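Local coordinates for protein afamin (Homo sapiens, PDB 6FAK) that carries hydrophobic molecules in body fluids, binding vitamin E and keeping lipidated Wnt proteins soluble and active, at residues A[220-224]-A[344-349]; A[305-309]-A[336-341]; A[412-416]-A[540-546]; A[498-503]-A[532-538]. All blocks are in the same frame, centred on the assembly; numbering follows the deposited sequence. Where two conformers were deposited one is given.

Contact 1: residues A[220-224]-A[344-349]; sequences AILSQ and LSIPEL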
loop_
_atom_site.group_PDB
_atom_site.type_symbol
_atom_site.label_atom_id
_atom_site.label_comp_id
_atom_site.label_asym_id
_atom_site.label_seq_id
_atom_site.Cartn_x
_atom_site.Cartn_y
_atom_site.Cartn_z
ATOM N N ALA A 220 0.645 14.201 -11.253
ATOM C CA ALA A 220 2.092 14.166 -11.011
ATOM C C ALA A 220 2.724 12.885 -11.550
ATOM O O ALA A 220 3.707 12.976 -12.216
ATOM C CB ALA A 220 2.439 14.365 -9.544
ATOM N N ILE A 221 2.125 11.707 -11.285
ATOM C CA ILE A 221 2.682 10.415 -11.712
ATOM C C ILE A 221 2.660 10.266 -13.235
ATOM O O ILE A 221 3.659 9.831 -13.850
ATOM C CB ILE A 221 1.903 9.215 -11.115
ATOM C CG1 ILE A 221 2.147 9.100 -9.606
ATOM C CG2 ILE A 221 2.318 7.879 -11.776
ATOM C CD1 ILE A 221 1.141 8.191 -8.902
ATOM N N LEU A 222 1.504 10.551 -13.843
ATOM C CA LEU A 222 1.391 10.434 -15.318
ATOM C C LEU A 222 2.307 11.412 -16.106
ATOM O O LEU A 222 2.833 11.095 -17.206
ATOM C CB LEU A 222 -0.066 10.536 -15.714
ATOM C CG LEU A 222 -1.024 9.460 -15.158
ATOM C CD1 LEU A 222 -2.467 9.775 -15.442
ATOM C CD2 LEU A 222 -0.669 8.108 -15.788
ATOM N N SER A 223 2.462 12.622 -15.572
ATOM C CA SER A 223 3.334 13.626 -16.201
ATOM C C SER A 223 4.815 13.230 -16.108
ATOM O O SER A 223 5.579 13.448 -17.038
ATOM C CB SER A 223 3.101 15.030 -15.597
ATOM O OG SER A 223 1.748 15.465 -15.678
ATOM N N GLN A 224 5.220 12.626 -14.992
ATOM C CA GLN A 224 6.576 12.051 -14.875
ATOM C C GLN A 224 6.807 10.885 -15.808
ATOM O O GLN A 224 7.868 10.780 -16.416
ATOM C CB GLN A 224 6.876 11.554 -13.453
ATOM C CG GLN A 224 7.645 12.524 -12.636
ATOM C CD GLN A 224 8.045 11.984 -11.271
ATOM O OE1 GLN A 224 7.552 10.945 -10.794
ATOM N NE2 GLN A 224 8.909 12.717 -10.622
ATOM N N LEU A 344 12.242 13.842 -8.651
ATOM C CA LEU A 344 11.492 14.154 -7.418
ATOM C C LEU A 344 10.459 13.094 -7.109
ATOM O O LEU A 344 9.888 12.455 -8.029
ATOM C CB LEU A 344 10.815 15.531 -7.491
ATOM C CG LEU A 344 11.754 16.732 -7.678
ATOM C CD1 LEU A 344 11.023 18.058 -7.668
ATOM C CD2 LEU A 344 12.899 16.746 -6.678
ATOM N N SER A 345 10.222 12.894 -5.820
ATOM C CA SER A 345 9.154 12.019 -5.363
ATOM C C SER A 345 7.778 12.651 -5.591
ATOM O O SER A 345 7.653 13.834 -5.733
ATOM C CB SER A 345 9.330 11.707 -3.885
ATOM O OG SER A 345 8.998 12.803 -3.066
ATOM N N ILE A 346 6.758 11.817 -5.598
ATOM C CA ILE A 346 5.400 12.295 -5.711
ATOM C C ILE A 346 5.020 13.200 -4.534
ATOM O O ILE A 346 4.495 14.272 -4.784
ATOM C CB ILE A 346 4.383 11.149 -5.966
ATOM C CG1 ILE A 346 4.776 10.291 -7.194
ATOM C CG2 ILE A 346 2.988 11.703 -6.162
ATOM C CD1 ILE A 346 4.976 11.037 -8.506
ATOM N N PRO A 347 5.317 12.812 -3.265
ATOM C CA PRO A 347 5.037 13.720 -2.132
ATOM C C PRO A 347 5.784 15.084 -2.208
ATOM O O PRO A 347 5.201 16.121 -1.908
ATOM C CB PRO A 347 5.464 12.899 -0.891
ATOM C CG PRO A 347 5.470 11.505 -1.318
ATOM C CD PRO A 347 5.681 11.459 -2.811
ATOM N N GLU A 348 7.043 15.059 -2.710
ATOM C CA GLU A 348 7.809 16.271 -2.901
ATOM C C GLU A 348 7.120 17.168 -3.950
ATOM O O GLU A 348 6.995 18.331 -3.740
ATOM C CB GLU A 348 9.276 16.018 -3.282
ATOM C CG GLU A 348 10.092 17.339 -3.319
ATOM C CD GLU A 348 10.204 18.033 -1.943
ATOM O OE1 GLU A 348 10.141 17.345 -0.892
ATOM O OE2 GLU A 348 10.420 19.268 -1.904
ATOM N N LEU A 349 6.666 16.597 -5.052
ATOM C CA LEU A 349 5.955 17.399 -6.064
ATOM C C LEU A 349 4.682 18.026 -5.492
ATOM O O LEU A 349 4.403 19.147 -5.766
ATOM C CB LEU A 349 5.605 16.567 -7.259
ATOM C CG LEU A 349 6.813 16.090 -8.062
ATOM C CD1 LEU A 349 6.421 14.984 -8.996
ATOM C CD2 LEU A 349 7.468 17.238 -8.803
HETATM O O HOH W 1 8.469 9.965 -8.450
#
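Leu344 brings its backbone, more than its side chain, to the helix of residues 220-224. Its carbonyl oxygen accepts a hydrogen bond from Gln224, with Gln224 NE2 and Leu344 O 2.8 Å apart, and a water joins the same two residues by donating to both Gln224 OE1 (2.7 Å) and Leu344 O (2.9 Å). Ser345 turns away and serves as the N-cap of helix 346-363, its OG accepting from Glu348 N at 3.0 Å. Ile346, in the first turn, has the largest covered area: its CD1 lies 3.6 Å from Ile221 CG1 and 4.3 Å from Ala220 CB, and also meets Gln224 OE1 at 3.4 Å. One turn on, Leu349 points toward the helix and sets CD1 4.1 Å from Ala220 CB and 3.7 Å from Gln224 NE2. Within the second albumin domain the contact thus joins the start of helix 346-363 to helix 216-225, part of the region that binds hydrophobic ligands; Ile346 and Pro347 also line a pocket holding a polyether. With NE2 probably donating to His341 O as well, the buried Gln224 amide has its polar needs met, so this interface can combine an apolar surface with a directional hydrogen bond.

Contact 2: residues A[305-309]-A[336-341]; sequences LSLRE and EYSRRH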
loop_
_atom_site.group_PDB
_atom_site.type_symbol
_atom_site.label_atom_id
_atom_site.label_comp_id
_atom_site.label_asym_id
_atom_site.label_seq_id
_atom_site.Cartn_x
_atom_site.Cartn_y
_atom_site.Cartn_z
ATOM N N LEU A 305 13.270 19.989 -23.446
ATOM C CA LEU A 305 12.667 20.411 -22.162
ATOM C C LEU A 305 13.712 20.967 -21.169
ATOM O O LEU A 305 14.499 20.210 -20.591
ATOM C CB LEU A 305 11.865 19.255 -21.524
ATOM C CG LEU A 305 10.386 19.479 -21.202
ATOM C CD1 LEU A 305 9.545 19.634 -22.464
ATOM C CD2 LEU A 305 9.849 18.313 -20.387
ATOM N N SER A 306 13.700 22.286 -20.970
ATOM C CA SER A 306 14.503 22.949 -19.931
ATOM C C SER A 306 13.969 22.665 -18.538
ATOM O O SER A 306 12.853 22.173 -18.379
ATOM C CB SER A 306 14.535 24.465 -20.147
ATOM O OG SER A 306 13.333 25.069 -19.695
ATOM N N LEU A 307 14.760 23.024 -17.531
ATOM C CA LEU A 307 14.454 22.701 -16.127
ATOM C C LEU A 307 13.284 23.485 -15.529
ATOM O O LEU A 307 12.686 23.046 -14.537
ATOM C CB LEU A 307 15.698 22.917 -15.251
ATOM C CG LEU A 307 15.695 22.357 -13.826
ATOM C CD1 LEU A 307 15.399 20.860 -13.801
ATOM C CD2 LEU A 307 17.036 22.670 -13.179
ATOM N N ARG A 308 12.942 24.622 -16.135
ATOM C CA ARG A 308 11.938 25.526 -15.575
ATOM C C ARG A 308 10.781 25.817 -16.526
ATOM O O ARG A 308 10.794 25.413 -17.676
ATOM C CB ARG A 308 12.598 26.821 -15.094
ATOM C CG ARG A 308 13.412 27.584 -16.131
ATOM C CD ARG A 308 14.398 28.516 -15.439
ATOM N NE ARG A 308 13.741 29.416 -14.478
ATOM C CZ ARG A 308 13.020 30.497 -14.794
ATOM N NH1 ARG A 308 12.819 30.831 -16.064
ATOM N NH2 ARG A 308 12.483 31.245 -13.831
ATOM N N GLU A 309 9.748 26.459 -15.992
ATOM C CA GLU A 309 8.693 27.054 -16.797
ATOM C C GLU A 309 8.500 28.459 -16.253
ATOM O O GLU A 309 7.822 28.668 -15.229
ATOM C CB GLU A 309 7.397 26.223 -16.763
ATOM C CG GLU A 309 6.178 26.833 -17.490
ATOM C CD GLU A 309 6.423 27.223 -18.946
ATOM O OE1 GLU A 309 5.944 26.490 -19.842
ATOM O OE2 GLU A 309 7.082 28.265 -19.200
ATOM N N GLU A 336 3.538 20.656 -15.761
ATOM C CA GLU A 336 4.799 21.228 -16.265
ATOM C C GLU A 336 5.969 20.962 -15.295
ATOM O O GLU A 336 7.079 20.574 -15.752
ATOM C CB GLU A 336 4.659 22.728 -16.521
ATOM C CG GLU A 336 3.739 23.105 -17.686
ATOM C CD GLU A 336 4.212 22.589 -19.062
ATOM O OE1 GLU A 336 5.355 22.163 -19.207
ATOM O OE2 GLU A 336 3.423 22.599 -20.034
ATOM N N TYR A 337 5.728 21.144 -13.987
ATOM C CA TYR A 337 6.782 20.954 -12.984
ATOM C C TYR A 337 7.151 19.464 -12.842
ATOM O O TYR A 337 8.356 19.107 -12.809
ATOM C CB TYR A 337 6.390 21.567 -11.613
ATOM C CG TYR A 337 7.587 21.810 -10.723
ATOM C CD1 TYR A 337 8.112 20.799 -9.945
ATOM C CD2 TYR A 337 8.266 23.055 -10.743
ATOM C CE1 TYR A 337 9.256 20.987 -9.186
ATOM C CE2 TYR A 337 9.424 23.263 -9.951
ATOM C CZ TYR A 337 9.884 22.221 -9.152
ATOM O OH TYR A 337 11.024 22.356 -8.377
ATOM N N SER A 338 6.149 18.586 -12.783
ATOM C CA SER A 338 6.397 17.131 -12.663
ATOM C C SER A 338 7.149 16.524 -13.852
ATOM O O SER A 338 8.092 15.759 -13.662
ATOM C CB SER A 338 5.111 16.359 -12.423
ATOM O OG SER A 338 4.450 16.856 -11.265
ATOM N N ARG A 339 6.768 16.903 -15.075
ATOM C CA ARG A 339 7.400 16.340 -16.246
ATOM C C ARG A 339 8.844 16.766 -16.423
ATOM O O ARG A 339 9.612 16.014 -17.026
ATOM C CB ARG A 339 6.600 16.594 -17.516
ATOM C CG ARG A 339 6.681 17.981 -18.087
ATOM C CD ARG A 339 5.798 17.970 -19.299
ATOM N NE ARG A 339 5.632 19.270 -19.868
ATOM C CZ ARG A 339 5.562 19.531 -21.183
ATOM N NH1 ARG A 339 5.675 18.548 -22.079
ATOM N NH2 ARG A 339 5.349 20.755 -21.590
ATOM N N ARG A 340 9.205 17.934 -15.898
ATOM C CA ARG A 340 10.579 18.411 -15.881
ATOM C C ARG A 340 11.421 18.003 -14.685
ATOM O O ARG A 340 12.579 18.330 -14.658
ATOM C CB ARG A 340 10.613 19.927 -15.945
ATOM C CG ARG A 340 10.165 20.476 -17.274
ATOM C CD ARG A 340 10.074 21.996 -17.136
ATOM N NE ARG A 340 9.812 22.649 -18.421
ATOM C CZ ARG A 340 8.625 22.679 -18.985
ATOM N NH1 ARG A 340 7.601 22.066 -18.403
ATOM N NH2 ARG A 340 8.460 23.294 -20.144
ATOM N N HIS A 341 10.856 17.311 -13.706
ATOM C CA HIS A 341 11.586 16.895 -12.512
ATOM C C HIS A 341 11.308 15.418 -12.247
ATOM O O HIS A 341 10.723 15.052 -11.229
ATOM C CB HIS A 341 11.161 17.759 -11.319
ATOM C CG HIS A 341 11.549 19.190 -11.438
ATOM N ND1 HIS A 341 10.772 20.112 -12.110
ATOM C CD2 HIS A 341 12.664 19.851 -11.031
ATOM C CE1 HIS A 341 11.376 21.289 -12.074
ATOM N NE2 HIS A 341 12.529 21.152 -11.438
#
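A salt-bridge network at the C-terminal end of helix 326-339, in the second of the three albumin domains, is covered here by the loop residues 305-309. Glu336 OE1 collects both arginines, lying 2.8 Å from Arg339 NH2 and a very short 2.4 Å from Arg340 NH1, and Arg340 NH1 also donates to Glu336 O (3.1 Å). Arg340, with the largest buried area of the contact, is sandwiched: Leu305 CG lies over one face of its guanidinium and Glu309 CB over the opposite one, while Leu305 CD2 packs 3.8 Å from Arg340 CG. Ser306 O comes within 3.0 Å of Arg340 CD. Beyond the network, the Leu307 side chain reaches His341, CD1 to NE2 3.7 Å, and His341 ND1 donates to Tyr337 O at 2.7 Å. Glu309 OE1 is 4.1 Å from Arg340 NH2 but well out of the guanidinium plane, and Glu309 OE2 accepts from Lys311 N. The helix end therefore pairs its charges largely within itself, and the loop lays aliphatic groups over both faces of the Arg340 guanidinium.

Contact 3: residues A[412-416]-A[540-546]; sequences IRLTK and LTDEELQ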
loop_
_atom_site.group_PDB
_atom_site.type_symbol
_atom_site.label_atom_id
_atom_site.label_comp_id
_atom_site.label_asym_id
_atom_site.label_seq_id
_atom_site.Cartn_x
_atom_site.Cartn_y
_atom_site.Cartn_z
ATOM N N ILE A 412 11.886 1.426 17.802
ATOM C CA ILE A 412 11.878 2.232 19.036
ATOM C C ILE A 412 11.055 3.548 18.849
ATOM O O ILE A 412 10.127 3.854 19.630
ATOM C CB ILE A 412 13.338 2.556 19.528
ATOM C CG1 ILE A 412 14.027 1.273 20.017
ATOM C CG2 ILE A 412 13.287 3.581 20.669
ATOM C CD1 ILE A 412 15.525 1.385 20.293
ATOM N N ARG A 413 11.367 4.279 17.795
ATOM C CA ARG A 413 10.729 5.579 17.514
ATOM C C ARG A 413 9.242 5.428 17.268
ATOM O O ARG A 413 8.467 6.164 17.861
ATOM C CB ARG A 413 11.385 6.285 16.319
ATOM C CG ARG A 413 12.609 7.108 16.743
ATOM C CD ARG A 413 12.220 8.486 17.349
ATOM N NE ARG A 413 12.184 8.463 18.821
ATOM C CZ ARG A 413 11.417 9.229 19.605
ATOM N NH1 ARG A 413 10.595 10.141 19.076
ATOM N NH2 ARG A 413 11.477 9.094 20.911
ATOM N N LEU A 414 8.864 4.484 16.414
ATOM C CA LEU A 414 7.483 4.264 16.094
ATOM C C LEU A 414 6.669 3.870 17.341
ATOM O O LEU A 414 5.528 4.305 17.515
ATOM C CB LEU A 414 7.298 3.192 15.013
ATOM C CG LEU A 414 7.586 3.522 13.541
ATOM C CD1 LEU A 414 7.791 2.208 12.744
ATOM C CD2 LEU A 414 6.403 4.292 12.974
ATOM N N THR A 415 7.227 2.966 18.147
ATOM C CA THR A 415 6.540 2.496 19.369
ATOM C C THR A 415 6.378 3.644 20.389
ATOM O O THR A 415 5.333 3.773 21.003
ATOM C CB THR A 415 7.243 1.263 19.970
ATOM O OG1 THR A 415 7.339 0.234 18.971
ATOM C CG2 THR A 415 6.479 0.714 21.090
ATOM N N LYS A 416 7.385 4.492 20.535
ATOM C CA LYS A 416 7.258 5.697 21.367
ATOM C C LYS A 416 6.107 6.634 20.965
ATOM O O LYS A 416 5.380 7.210 21.837
ATOM C CB LYS A 416 8.570 6.510 21.360
ATOM C CG LYS A 416 9.719 5.890 22.115
ATOM C CD LYS A 416 9.560 6.002 23.615
ATOM C CE LYS A 416 10.856 5.674 24.371
ATOM N NZ LYS A 416 11.949 6.701 24.370
ATOM N N LEU A 540 11.880 5.176 29.554
ATOM C CA LEU A 540 13.312 5.219 29.221
ATOM C C LEU A 540 13.607 5.989 27.933
ATOM O O LEU A 540 12.753 6.091 27.036
ATOM C CB LEU A 540 13.902 3.782 29.096
ATOM C CG LEU A 540 13.901 2.889 30.342
ATOM C CD1 LEU A 540 14.819 1.690 30.129
ATOM C CD2 LEU A 540 14.246 3.656 31.613
ATOM N N THR A 541 14.812 6.560 27.845
ATOM C CA THR A 541 15.233 7.247 26.625
ATOM C C THR A 541 15.485 6.221 25.512
ATOM O O THR A 541 15.763 5.074 25.789
ATOM C CB THR A 541 16.560 8.061 26.781
ATOM O OG1 THR A 541 17.644 7.161 27.074
ATOM C CG2 THR A 541 16.486 9.160 27.880
ATOM N N ASP A 542 15.407 6.664 24.267
ATOM C CA ASP A 542 15.765 5.835 23.124
ATOM C C ASP A 542 17.152 5.149 23.282
ATOM O O ASP A 542 17.295 3.970 22.973
ATOM C CB ASP A 542 15.779 6.654 21.851
ATOM C CG ASP A 542 14.366 7.064 21.391
ATOM O OD1 ASP A 542 13.365 6.912 22.141
ATOM O OD2 ASP A 542 14.276 7.544 20.259
ATOM N N GLU A 543 18.144 5.917 23.741
ATOM C CA GLU A 543 19.499 5.389 23.970
ATOM C C GLU A 543 19.524 4.282 25.037
ATOM O O GLU A 543 20.121 3.246 24.812
ATOM C CB GLU A 543 20.466 6.529 24.330
ATOM C CG GLU A 543 21.885 6.063 24.653
ATOM C CD GLU A 543 22.847 7.217 24.929
ATOM O OE1 GLU A 543 22.973 8.105 24.059
ATOM O OE2 GLU A 543 23.485 7.225 26.005
ATOM N N GLU A 544 18.877 4.502 26.191
ATOM C CA GLU A 544 18.734 3.461 27.198
ATOM C C GLU A 544 18.050 2.193 26.678
ATOM O O GLU A 544 18.446 1.082 27.045
ATOM C CB GLU A 544 17.983 3.993 28.427
ATOM C CG GLU A 544 18.770 5.026 29.237
ATOM C CD GLU A 544 17.935 5.858 30.211
ATOM O OE1 GLU A 544 16.708 6.014 30.066
ATOM O OE2 GLU A 544 18.554 6.429 31.127
ATOM N N LEU A 545 16.995 2.364 25.863
ATOM C CA LEU A 545 16.306 1.221 25.269
ATOM C C LEU A 545 17.207 0.475 24.279
ATOM O O LEU A 545 17.231 -0.730 24.282
ATOM C CB LEU A 545 14.998 1.649 24.568
ATOM C CG LEU A 545 13.934 2.111 25.563
ATOM C CD1 LEU A 545 12.876 2.946 24.861
ATOM C CD2 LEU A 545 13.286 0.962 26.270
ATOM N N GLN A 546 17.921 1.199 23.444
ATOM C CA GLN A 546 18.867 0.612 22.496
ATOM C C GLN A 546 19.969 -0.168 23.273
ATOM O O GLN A 546 20.334 -1.309 22.911
ATOM C CB GLN A 546 19.472 1.711 21.648
ATOM C CG GLN A 546 20.533 1.282 20.655
ATOM C CD GLN A 546 19.982 0.426 19.513
ATOM O OE1 GLN A 546 18.901 0.704 18.949
ATOM N NE2 GLN A 546 20.755 -0.584 19.120
#
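Ile412 begins the contact by pointing its side chain at the first turn of helix 542-560. Its CG2 sits 3.6 Å from Asp542 OD1 and 4.3 Å from Leu545 CD1, and its CD1 approaches Gln546 OE1 to 3.7 Å. Arg413 leaves the helix sideways, but its guanidinium swings back to meet Asp542 edge-on: NE donates to Asp542 OD2 at 2.7 Å and Arg413 NH2 to Asp542 OD1 at 3.1 Å, a two-pronged salt bridge. Lys416, one turn after Ile412, completes the network from the same helix. Its NZ is 2.6 Å from Asp542 OD1 and also donates to Leu540 O at 2.9 Å, while its CE rests 3.4 Å from Leu545 CD1. Asp542 thus answers two basic side chains, and the lysine holds both the carboxylate and the backbone just ahead of the helix. That helix start has its own capping box, in which Glu544 N donates to Thr541 OG1 (3.1 Å) and Thr541 N to Glu544 OE1 (3.0 Å). The axes of the two short helical segments come no closer than 11.2 Å, at 125° between their N-to-C directions, and the long side chains of Arg413 and Lys416 reach Asp542 across the gap. In the third albumin domain, the end of the long helix 376-417 thereby meets helix 542-560, while Ile412 and Thr415 also pack on helix 521-536 and Leu414 packs on helix 423-440.

Contact 4: residues A[498-503]-A[532-538]; sequences YVPPPF and NLVKLKH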
loop_
_atom_site.group_PDB
_atom_site.type_symbol
_atom_site.label_atom_id
_atom_site.label_comp_id
_atom_site.label_asym_id
_atom_site.label_seq_id
_atom_site.Cartn_x
_atom_site.Cartn_y
_atom_site.Cartn_z
ATOM N N TYR A 498 0.783 7.478 27.725
ATOM C CA TYR A 498 0.595 6.069 27.577
ATOM C C TYR A 498 0.986 5.301 28.844
ATOM O O TYR A 498 2.019 5.538 29.413
ATOM C CB TYR A 498 1.404 5.556 26.369
ATOM C CG TYR A 498 1.404 4.061 26.203
ATOM C CD1 TYR A 498 0.307 3.376 25.659
ATOM C CD2 TYR A 498 2.518 3.318 26.540
ATOM C CE1 TYR A 498 0.355 1.981 25.499
ATOM C CE2 TYR A 498 2.540 1.941 26.389
ATOM C CZ TYR A 498 1.461 1.298 25.864
ATOM O OH TYR A 498 1.544 -0.061 25.666
ATOM N N VAL A 499 0.148 4.347 29.217
ATOM C CA VAL A 499 0.448 3.344 30.250
ATOM C C VAL A 499 0.126 1.959 29.692
ATOM O O VAL A 499 -0.990 1.718 29.265
ATOM C CB VAL A 499 -0.372 3.610 31.565
ATOM C CG1 VAL A 499 -0.121 2.514 32.634
ATOM C CG2 VAL A 499 0.002 4.996 32.133
ATOM N N PRO A 500 1.127 1.054 29.644
ATOM C CA PRO A 500 0.938 -0.261 29.002
ATOM C C PRO A 500 0.047 -1.172 29.857
ATOM O O PRO A 500 -0.058 -0.952 31.058
ATOM C CB PRO A 500 2.364 -0.830 28.992
ATOM C CG PRO A 500 2.999 -0.214 30.191
ATOM C CD PRO A 500 2.475 1.198 30.217
ATOM N N PRO A 501 -0.569 -2.193 29.253
ATOM C CA PRO A 501 -1.108 -3.272 30.063
ATOM C C PRO A 501 0.029 -4.076 30.711
ATOM O O PRO A 501 1.183 -3.820 30.439
ATOM C CB PRO A 501 -1.803 -4.121 29.022
ATOM C CG PRO A 501 -0.831 -4.058 27.859
ATOM C CD PRO A 501 -0.368 -2.641 27.835
ATOM N N PRO A 502 -0.295 -5.031 31.608
ATOM C CA PRO A 502 0.763 -5.929 32.058
ATOM C C PRO A 502 1.230 -6.750 30.878
ATOM O O PRO A 502 0.448 -6.939 29.921
ATOM C CB PRO A 502 0.048 -6.863 33.071
ATOM C CG PRO A 502 -1.296 -6.270 33.301
ATOM C CD PRO A 502 -1.614 -5.380 32.139
ATOM N N PHE A 503 2.475 -7.176 30.915
ATOM C CA PHE A 503 3.027 -8.086 29.957
ATOM C C PHE A 503 3.530 -9.329 30.691
ATOM O O PHE A 503 4.191 -9.213 31.717
ATOM C CB PHE A 503 4.214 -7.481 29.226
ATOM C CG PHE A 503 3.860 -6.336 28.334
ATOM C CD1 PHE A 503 3.141 -6.538 27.135
ATOM C CD2 PHE A 503 4.188 -5.059 28.686
ATOM C CE1 PHE A 503 2.786 -5.447 26.303
ATOM C CE2 PHE A 503 3.828 -3.969 27.874
ATOM C CZ PHE A 503 3.166 -4.187 26.672
ATOM N N ASN A 532 7.665 -4.805 22.329
ATOM C CA ASN A 532 7.119 -5.057 23.687
ATOM C C ASN A 532 7.981 -4.437 24.800
ATOM O O ASN A 532 7.470 -3.842 25.756
ATOM C CB ASN A 532 6.864 -6.555 23.924
ATOM C CG ASN A 532 5.749 -7.096 23.051
ATOM O OD1 ASN A 532 4.751 -6.396 22.816
ATOM N ND2 ASN A 532 5.882 -8.330 22.591
ATOM N N LEU A 533 9.296 -4.508 24.639
ATOM C CA LEU A 533 10.216 -3.876 25.578
ATOM C C LEU A 533 10.032 -2.356 25.680
ATOM O O LEU A 533 10.042 -1.781 26.825
ATOM C CB LEU A 533 11.662 -4.196 25.204
ATOM C CG LEU A 533 12.703 -3.781 26.223
ATOM C CD1 LEU A 533 12.562 -4.564 27.528
ATOM C CD2 LEU A 533 14.078 -3.966 25.586
ATOM N N VAL A 534 9.849 -1.721 24.513
ATOM C CA VAL A 534 9.673 -0.287 24.423
ATOM C C VAL A 534 8.338 0.098 25.070
ATOM O O VAL A 534 8.281 1.110 25.752
ATOM C CB VAL A 534 9.778 0.293 22.989
ATOM C CG1 VAL A 534 9.518 1.764 22.993
ATOM C CG2 VAL A 534 11.188 0.120 22.421
ATOM N N LYS A 535 7.283 -0.694 24.854
ATOM C CA LYS A 535 5.981 -0.444 25.528
ATOM C C LYS A 535 6.178 -0.560 27.023
ATOM O O LYS A 535 5.768 0.327 27.803
ATOM C CB LYS A 535 4.918 -1.436 25.075
ATOM C CG LYS A 535 4.402 -1.171 23.675
ATOM C CD LYS A 535 3.398 -2.186 23.223
ATOM C CE LYS A 535 2.870 -1.812 21.868
ATOM N NZ LYS A 535 1.853 -2.760 21.414
ATOM N N LEU A 536 6.823 -1.639 27.425
ATOM C CA LEU A 536 7.020 -1.895 28.862
ATOM C C LEU A 536 7.819 -0.756 29.564
ATOM O O LEU A 536 7.420 -0.266 30.625
ATOM C CB LEU A 536 7.658 -3.240 29.082
ATOM C CG LEU A 536 8.021 -3.486 30.580
ATOM C CD1 LEU A 536 6.806 -3.546 31.481
ATOM C CD2 LEU A 536 8.859 -4.746 30.671
ATOM N N LYS A 537 8.881 -0.312 28.916
ATOM C CA LYS A 537 9.822 0.670 29.429
ATOM C C LYS A 537 9.760 1.996 28.642
ATOM O O LYS A 537 10.799 2.610 28.359
ATOM C CB LYS A 537 11.220 0.064 29.328
ATOM C CG LYS A 537 11.415 -1.240 30.081
ATOM C CD LYS A 537 11.240 -1.021 31.567
ATOM C CE LYS A 537 12.056 -2.037 32.378
ATOM N NZ LYS A 537 11.403 -2.279 33.685
ATOM N N HIS A 538 8.548 2.401 28.268
ATOM C CA HIS A 538 8.317 3.632 27.497
ATOM C C HIS A 538 8.934 4.904 28.103
ATOM O O HIS A 538 9.278 5.827 27.351
ATOM C CB HIS A 538 6.802 3.855 27.249
ATOM C CG HIS A 538 6.014 4.156 28.490
ATOM N ND1 HIS A 538 5.679 5.444 28.864
ATOM C CD2 HIS A 538 5.484 3.344 29.436
ATOM C CE1 HIS A 538 5.004 5.409 29.997
ATOM N NE2 HIS A 538 4.874 4.155 30.373
#
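In the predominantly helical third albumin domain, the proline-rich connection 498-503 lies against the last turns of helix 521-536 and the bend that follows it. Phe503 has the largest area covered. Its ring sits beside the helix, with CZ 3.6 Å from Lys535 CB, CD2 3.9 Å from Leu536 CB and Asn532 O over one ring face. Here the chain enters the short strand 503-504, whose Phe503 backbone pairs with Phe585, apparently of a C-terminal tag. Tyr498, at the other end of the connection, extends along the helix end so that its OH lies 3.7 Å from Lys535 CG; the Lys535 amine itself runs on to Leu421 O and Thr423 OG1. The same tyrosine forms a T-shaped stack with His538, its edge toward the imidazole face, the ring centroids 5.5 Å apart and the planes at 81°. His538 lies beyond the helix, where Lys537 has left helical backbone angles. Pro500 packs beside the pair, its CG 3.7 Å from Lys535 O and its CD 3.8 Å from His538 CD2. The contact is held by ring and apolar packing, and the closest approach, at 3.0 Å, is between Tyr498 O and His538 CE1.

Overall arrangement
From the N terminus, the chain first reaches residues 220-224 in the second albumin domain, and contact 1 closes a loop of 119 intervening residues when 344-349 returns to them. Contact 2 falls wholly within that loop, joining 305-309 to the end of helix 326-339. The two touch where Gln224 NE2 probably hydrogen-bonds His341 O and Leu349 CD1 packs on Ser338 OG, so helices 216-225, 326-339 and 346-363 meet. The third domain repeats this scheme: contact 3 spans 412 to 546 and encloses contact 4, and Lys416 CE packs on His538 O where helices 376-417, 521-536 and 542-560 meet. The two pairs follow in series without crossing; contacts 1 and 3 have centres 34 Å apart.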